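Long-range contact in amino Transferase (Eubacterium rectale, PDB 3ELE), which probably transfers amino groups between amino acids and keto acids with the help of bound pyridoxal-5'-phosphate, as in class I and II aminotransferases: residues A[309-320]-A[329-338]. Residues are numbered along the deposited sequence; the frame is centred on the assembly and turned at random.
Sequences YKENRDLLYEGL and KPDGAFYMFV
Selenomethionine Met336 pushes from strand 335-338 against helix 309-320, where the two elements run nearly parallel, 17° apart. This is helix-on-sheet packing in the small C-terminal domain of a fold type I PLP enzyme (aminotransferase class I and II family). The Met336 tip is the main bump. Its hollow is walled by Arg313, Leu316 and Tyr317. Met336 CE sits 3.5 Å from Arg313 O and 3.8 Å from Tyr317 CB, while SE lies 4.1 Å from Leu316 CD2. Farther along, Leu320 CD1 meets Val338 CG2 at 3.9 Å.

At the helix's earlier end, Phe334 lays CD2 over one face of the Tyr309 ring, off centre, 3.6 Å from Tyr309 CZ. The ring planes are 50° apart. The Phe334 side chain is about 7 Å from bound PLP, and its ring meets Tyr220 of the PLP pocket edge-to-face.

Lys329 crosses the Tyr317 ring, with CB in a CH-pi contact over the face. Its extended chain carries CE over the Arg313 guanidinium. With CG anti to the backbone N (chi1 -174°), the Arg313 chain runs past Pro330, CD 3.7 Å from Pro330 CG; its bend at chi3 turns the guanidinium back to Asp314. NE and NH2 grip Asp314 OD1, Lys310 NZ bridges to OD2, and Arg313 NH2 also bridges to Asp226. A leucine here would probably leave Asp314 with Lys310 as its basic partner within the helix, take a salt bridge from Asp226, and leave the Pro330 carbonyl without its donor. That donor is Arg313 NH1, 3.1 Å from Pro330 O and in the carbonyl plane.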
ATOM      1  N   TYR A 309       8.963  16.848 -22.505  1.00 34.74           N
ATOM      2  CA  TYR A 309       9.846  17.185 -21.393  1.00 35.78           C
ATOM      3  C   TYR A 309      11.222  17.694 -21.854  1.00 36.05           C
ATOM      4  O   TYR A 309      11.810  18.579 -21.195  1.00 34.87           O
ATOM      5  CB  TYR A 309      10.062  15.977 -20.462  1.00 35.92           C
ATOM      6  CG  TYR A 309       8.859  15.478 -19.662  1.00 34.47           C
ATOM      7  CD1 TYR A 309       8.028  16.364 -18.965  1.00 34.76           C
ATOM      8  CD2 TYR A 309       8.633  14.099 -19.491  1.00 39.01           C
ATOM      9  CE1 TYR A 309       6.964  15.903 -18.180  1.00 39.05           C
ATOM     10  CE2 TYR A 309       7.572  13.619 -18.679  1.00 36.62           C
ATOM     11  CZ  TYR A 309       6.741  14.529 -18.032  1.00 40.24           C
ATOM     12  OH  TYR A 309       5.699  14.087 -17.244  1.00 37.86           O
ATOM     13  N   LYS A 310      11.756  17.092 -22.925  1.00 37.58           N
ATOM     14  CA  LYS A 310      13.061  17.492 -23.507  1.00 38.19           C
ATOM     15  C   LYS A 310      12.980  18.929 -23.998  1.00 37.63           C
ATOM     16  O   LYS A 310      13.891  19.704 -23.743  1.00 38.05           O
ATOM     17  CB  LYS A 310      13.475  16.605 -24.684  1.00 38.58           C
ATOM     18  CG  LYS A 310      14.900  16.865 -25.258  1.00 38.62           C
ATOM     19  CD  LYS A 310      14.947  16.462 -26.724  1.00 45.30           C
ATOM     20  CE  LYS A 310      16.346  16.524 -27.316  1.00 49.75           C
ATOM     21  NZ  LYS A 310      17.030  17.874 -27.256  1.00 54.16           N
ATOM     22  N   GLU A 311      11.908  19.256 -24.717  1.00 38.00           N
ATOM     23  CA  GLU A 311      11.678  20.625 -25.223  1.00 38.58           C
ATOM     24  C   GLU A 311      11.664  21.653 -24.089  1.00 36.81           C
ATOM     25  O   GLU A 311      12.267  22.713 -24.225  1.00 36.33           O
ATOM     26  CB  GLU A 311      10.410  20.707 -26.076  1.00 38.49           C
ATOM     27  CG  GLU A 311      10.573  20.075 -27.450  1.00 42.14           C
ATOM     28  CD  GLU A 311       9.371  20.278 -28.381  1.00 43.39           C
ATOM     29  OE1 GLU A 311       8.292  20.739 -27.923  1.00 52.81           O
ATOM     30  OE2 GLU A 311       9.520  19.979 -29.596  1.00 52.50           O
ATOM     31  N   ASN A 312      11.011  21.313 -22.973  1.00 36.47           N
ATOM     32  CA  ASN A 312      11.016  22.168 -21.767  1.00 36.26           C
ATOM     33  C   ASN A 312      12.419  22.316 -21.166  1.00 34.88           C
ATOM     34  O   ASN A 312      12.788  23.423 -20.790  1.00 33.87           O
ATOM     35  CB  ASN A 312      10.020  21.681 -20.688  1.00 36.32           C
ATOM     36  CG  ASN A 312       8.549  21.999 -21.028  1.00 30.80           C
ATOM     37  OD1 ASN A 312       8.227  22.561 -22.075  1.00 37.96           O
ATOM     38  ND2 ASN A 312       7.656  21.618 -20.128  1.00 29.53           N
ATOM     39  N   ARG A 313      13.185  21.215 -21.102  1.00 35.28           N
ATOM     40  CA  ARG A 313      14.574  21.238 -20.601  1.00 35.05           C
ATOM     41  C   ARG A 313      15.405  22.231 -21.391  1.00 34.21           C
ATOM     42  O   ARG A 313      16.026  23.101 -20.810  1.00 34.79           O
ATOM     43  CB  ARG A 313      15.266  19.866 -20.701  1.00 35.54           C
ATOM     44  CG  ARG A 313      16.679  19.816 -20.056  1.00 36.16           C
ATOM     45  CD  ARG A 313      17.523  18.632 -20.553  1.00 35.70           C
ATOM     46  NE  ARG A 313      17.668  18.645 -22.007  1.00 37.39           N
ATOM     47  CZ  ARG A 313      18.395  17.789 -22.731  1.00 36.16           C
ATOM     48  NH1 ARG A 313      19.114  16.837 -22.166  1.00 37.73           N
ATOM     49  NH2 ARG A 313      18.427  17.907 -24.054  1.00 33.03           N
ATOM     50  N   ASP A 314      15.392  22.083 -22.714  1.00 33.75           N
ATOM     51  CA  ASP A 314      16.168  22.930 -23.629  1.00 33.97           C
ATOM     52  C   ASP A 314      15.773  24.408 -23.562  1.00 32.90           C
ATOM     53  O   ASP A 314      16.626  25.287 -23.582  1.00 30.43           O
ATOM     54  CB  ASP A 314      16.031  22.415 -25.076  1.00 34.96           C
ATOM     55  CG  ASP A 314      16.616  21.026 -25.271  1.00 34.93           C
ATOM     56  OD1 ASP A 314      17.369  20.586 -24.407  1.00 42.52           O
ATOM     57  OD2 ASP A 314      16.350  20.376 -26.301  1.00 42.68           O
ATOM     58  N   LEU A 315      14.476  24.663 -23.448  1.00 33.77           N
ATOM     59  CA  LEU A 315      13.960  26.031 -23.357  1.00 33.71           C
ATOM     60  C   LEU A 315      14.451  26.675 -22.040  1.00 32.33           C
ATOM     61  O   LEU A 315      15.059  27.731 -22.066  1.00 32.09           O
ATOM     62  CB  LEU A 315      12.431  26.014 -23.448  1.00 33.71           C
ATOM     63  CG  LEU A 315      11.661  27.310 -23.670  1.00 36.59           C
ATOM     64  CD1 LEU A 315      11.981  27.894 -25.069  1.00 39.52           C
ATOM     65  CD2 LEU A 315      10.159  27.006 -23.579  1.00 34.49           C
ATOM     66  N   LEU A 316      14.257  25.990 -20.916  1.00 32.19           N
ATOM     67  CA  LEU A 316      14.697  26.491 -19.596  1.00 31.80           C
ATOM     68  C   LEU A 316      16.225  26.646 -19.503  1.00 32.26           C
ATOM     69  O   LEU A 316      16.724  27.655 -18.986  1.00 30.64           O
ATOM     70  CB  LEU A 316      14.192  25.559 -18.471  1.00 32.86           C
ATOM     71  CG  LEU A 316      14.297  26.017 -17.018  1.00 31.41           C
ATOM     72  CD1 LEU A 316      13.442  27.288 -16.815  1.00 27.94           C
ATOM     73  CD2 LEU A 316      13.858  24.904 -16.091  1.00 30.70           C
ATOM     74  N   TYR A 317      16.961  25.648 -20.002  1.00 32.61           N
ATOM     75  CA  TYR A 317      18.428  25.679 -19.980  1.00 33.25           C
ATOM     76  C   TYR A 317      18.978  26.835 -20.827  1.00 33.11           C
ATOM     77  O   TYR A 317      19.863  27.570 -20.365  1.00 31.35           O
ATOM     78  CB  TYR A 317      19.026  24.339 -20.450  1.00 33.80           C
ATOM     79  CG  TYR A 317      20.543  24.300 -20.430  1.00 35.64           C
ATOM     80  CD1 TYR A 317      21.235  24.143 -19.225  1.00 28.58           C
ATOM     81  CD2 TYR A 317      21.292  24.428 -21.608  1.00 31.89           C
ATOM     82  CE1 TYR A 317      22.617  24.105 -19.183  1.00 25.99           C
ATOM     83  CE2 TYR A 317      22.699  24.402 -21.570  1.00 33.94           C
ATOM     84  CZ  TYR A 317      23.356  24.230 -20.343  1.00 34.84           C
ATOM     85  OH  TYR A 317      24.748  24.195 -20.275  1.00 30.15           O
ATOM     86  N   GLU A 318      18.456  26.981 -22.050  1.00 33.18           N
ATOM     87  CA  GLU A 318      18.879  28.047 -22.961  1.00 34.19           C
ATOM     88  C   GLU A 318      18.618  29.437 -22.370  1.00 33.42           C
ATOM     89  O   GLU A 318      19.504  30.279 -22.374  1.00 35.61           O
ATOM     90  CB  GLU A 318      18.212  27.928 -24.349  1.00 35.88           C
ATOM     91  CG  GLU A 318      18.691  26.743 -25.193  1.00 40.40           C
ATOM     92  N   GLY A 319      17.421  29.663 -21.848  1.00 31.29           N
ATOM     93  CA  GLY A 319      17.069  30.966 -21.278  1.00 31.39           C
ATOM     94  C   GLY A 319      17.822  31.334 -20.010  1.00 31.22           C
ATOM     95  O   GLY A 319      18.299  32.457 -19.882  1.00 30.32           O
ATOM     96  N   LEU A 320      17.938  30.383 -19.083  1.00 31.11           N
ATOM     97  CA  LEU A 320      18.656  30.625 -17.812  1.00 31.10           C
ATOM     98  C   LEU A 320      20.154  30.839 -18.038  1.00 30.89           C
ATOM     99  O   LEU A 320      20.744  31.742 -17.446  1.00 30.95           O
ATOM    100  CB  LEU A 320      18.411  29.496 -16.797  1.00 30.20           C
ATOM    101  CG  LEU A 320      17.016  29.339 -16.173  1.00 29.26           C
ATOM    102  CD1 LEU A 320      17.094  28.217 -15.112  1.00 25.08           C
ATOM    103  CD2 LEU A 320      16.473  30.618 -15.553  1.00 28.37           C
ATOM    104  N   LYS A 329      23.339  20.789 -16.940  1.00 33.78           N
ATOM    105  CA  LYS A 329      22.459  20.282 -18.016  1.00 34.86           C
ATOM    106  C   LYS A 329      22.073  18.843 -17.664  1.00 34.05           C
ATOM    107  O   LYS A 329      22.934  17.982 -17.667  1.00 33.64           O
ATOM    108  CB  LYS A 329      23.099  20.354 -19.409  1.00 34.92           C
ATOM    109  CG  LYS A 329      22.080  20.069 -20.547  1.00 35.61           C
ATOM    110  CD  LYS A 329      22.614  20.395 -21.937  1.00 37.55           C
ATOM    111  CE  LYS A 329      21.503  20.208 -23.011  1.00 45.00           C
ATOM    112  NZ  LYS A 329      21.869  20.592 -24.431  1.00 42.81           N
ATOM    113  N   PRO A 330      20.782  18.581 -17.360  1.00 35.07           N
ATOM    114  CA  PRO A 330      20.419  17.219 -16.948  1.00 34.99           C
ATOM    115  C   PRO A 330      20.239  16.278 -18.131  1.00 35.69           C
ATOM    116  O   PRO A 330      19.707  16.701 -19.158  1.00 34.96           O
ATOM    117  CB  PRO A 330      19.075  17.429 -16.244  1.00 34.72           C
ATOM    118  CG  PRO A 330      18.469  18.578 -16.937  1.00 33.17           C
ATOM    119  CD  PRO A 330      19.590  19.453 -17.410  1.00 35.01           C
ATOM    120  N   ASP A 331      20.661  15.017 -17.974  1.00 35.13           N
ATOM    121  CA  ASP A 331      20.472  13.974 -19.000  1.00 34.63           C
ATOM    122  C   ASP A 331      19.152  13.196 -18.841  1.00 35.12           C
ATOM    123  O   ASP A 331      18.738  12.485 -19.774  1.00 33.20           O
ATOM    124  CB  ASP A 331      21.650  12.997 -18.990  1.00 35.46           C
ATOM    125  CG  ASP A 331      22.945  13.637 -19.463  1.00 38.26           C
ATOM    126  OD1 ASP A 331      22.904  14.445 -20.416  1.00 39.46           O
ATOM    127  OD2 ASP A 331      24.002  13.331 -18.886  1.00 41.48           O
ATOM    128  N   GLY A 332      18.496  13.325 -17.685  1.00 34.94           N
ATOM    129  CA  GLY A 332      17.245  12.613 -17.430  1.00 35.31           C
ATOM    130  C   GLY A 332      16.404  13.223 -16.330  1.00 36.86           C
ATOM    131  O   GLY A 332      16.803  14.221 -15.729  1.00 37.51           O
ATOM    132  N   ALA A 333      15.231  12.620 -16.083  1.00 36.63           N
ATOM    133  CA  ALA A 333      14.237  13.132 -15.121  1.00 36.10           C
ATOM    134  C   ALA A 333      13.685  14.501 -15.618  1.00 35.66           C
ATOM    135  O   ALA A 333      13.897  14.872 -16.800  1.00 36.31           O
ATOM    136  CB  ALA A 333      14.817  13.203 -13.690  1.00 34.39           C
ATOM    137  N   PHE A 334      12.945  15.218 -14.775  1.00 33.93           N
ATOM    138  CA  PHE A 334      12.374  16.529 -15.175  1.00 33.03           C
ATOM    139  C   PHE A 334      12.605  17.655 -14.159  1.00 33.12           C
ATOM    140  O   PHE A 334      11.743  18.508 -13.924  1.00 30.98           O
ATOM    141  CB  PHE A 334      10.927  16.408 -15.686  1.00 33.75           C
ATOM    142  CG  PHE A 334      10.004  15.560 -14.830  1.00 32.70           C
ATOM    143  CD1 PHE A 334       9.789  15.849 -13.475  1.00 32.73           C
ATOM    144  CD2 PHE A 334       9.247  14.534 -15.422  1.00 32.90           C
ATOM    145  CE1 PHE A 334       8.884  15.088 -12.711  1.00 34.20           C
ATOM    146  CE2 PHE A 334       8.331  13.777 -14.668  1.00 32.92           C
ATOM    147  CZ  PHE A 334       8.153  14.046 -13.316  1.00 33.45           C
ATOM    148  N   TYR A 335      13.826  17.661 -13.611  1.00 34.63           N
ATOM    149  CA  TYR A 335      14.274  18.644 -12.640  1.00 35.26           C
ATOM    150  C   TYR A 335      15.588  19.262 -13.120  1.00 35.83           C
ATOM    151  O   TYR A 335      16.492  18.530 -13.554  1.00 37.85           O
ATOM    152  CB  TYR A 335      14.499  17.957 -11.306  1.00 36.19           C
ATOM    153  CG  TYR A 335      13.342  17.122 -10.853  1.00 36.41           C
ATOM    154  CD1 TYR A 335      12.183  17.714 -10.354  1.00 38.83           C
ATOM    155  CD2 TYR A 335      13.382  15.730 -10.959  1.00 35.72           C
ATOM    156  CE1 TYR A 335      11.092  16.937  -9.948  1.00 38.02           C
ATOM    157  CE2 TYR A 335      12.312  14.953 -10.562  1.00 38.31           C
ATOM    158  CZ  TYR A 335      11.163  15.559 -10.054  1.00 36.34           C
ATOM    159  OH  TYR A 335      10.108  14.793  -9.647  1.00 37.84           O
HETATM  160  N   MSE A 336      15.690  20.588 -13.085  1.00 35.44           N
HETATM  161  CA  MSE A 336      16.941  21.249 -13.411  1.00 34.53           C
HETATM  162  C   MSE A 336      17.586  21.763 -12.120  1.00 34.38           C
HETATM  163  O   MSE A 336      16.924  22.422 -11.299  1.00 34.68           O
HETATM  164  CB  MSE A 336      16.749  22.359 -14.414  1.00 35.32           C
HETATM  165  CG  MSE A 336      18.088  22.887 -14.955  1.00 33.61           C
HETATM  166 SE   MSE A 336      17.838  23.908 -16.488  0.75 33.42          SE
HETATM  167  CE  MSE A 336      17.288  22.507 -17.648  1.00 30.42           C
ATOM    168  N   PHE A 337      18.878  21.474 -11.976  1.00 32.64           N
ATOM    169  CA  PHE A 337      19.666  21.841 -10.799  1.00 33.36           C
ATOM    170  C   PHE A 337      20.473  23.087 -11.202  1.00 33.66           C
ATOM    171  O   PHE A 337      21.340  23.017 -12.088  1.00 34.40           O
ATOM    172  CB  PHE A 337      20.541  20.643 -10.384  1.00 32.36           C
ATOM    173  CG  PHE A 337      20.670  20.468  -8.905  1.00 34.14           C
ATOM    174  CD1 PHE A 337      19.539  20.262  -8.126  1.00 32.41           C
ATOM    175  CD2 PHE A 337      21.924  20.440  -8.283  1.00 34.44           C
ATOM    176  CE1 PHE A 337      19.641  20.106  -6.756  1.00 30.71           C
ATOM    177  CE2 PHE A 337      22.032  20.251  -6.914  1.00 33.74           C
ATOM    178  CZ  PHE A 337      20.886  20.067  -6.155  1.00 32.44           C
ATOM    179  N   VAL A 338      20.141  24.224 -10.573  1.00 33.24           N
ATOM    180  CA  VAL A 338      20.719  25.544 -10.892  1.00 32.06           C
ATOM    181  C   VAL A 338      21.427  26.098  -9.657  1.00 31.70           C
ATOM    182  O   VAL A 338      20.910  25.981  -8.524  1.00 31.60           O
ATOM    183  CB  VAL A 338      19.603  26.510 -11.350  1.00 31.93           C
ATOM    184  CG1 VAL A 338      20.145  27.912 -11.728  1.00 32.51           C
ATOM    185  CG2 VAL A 338      18.835  25.917 -12.526  1.00 27.91           C
TER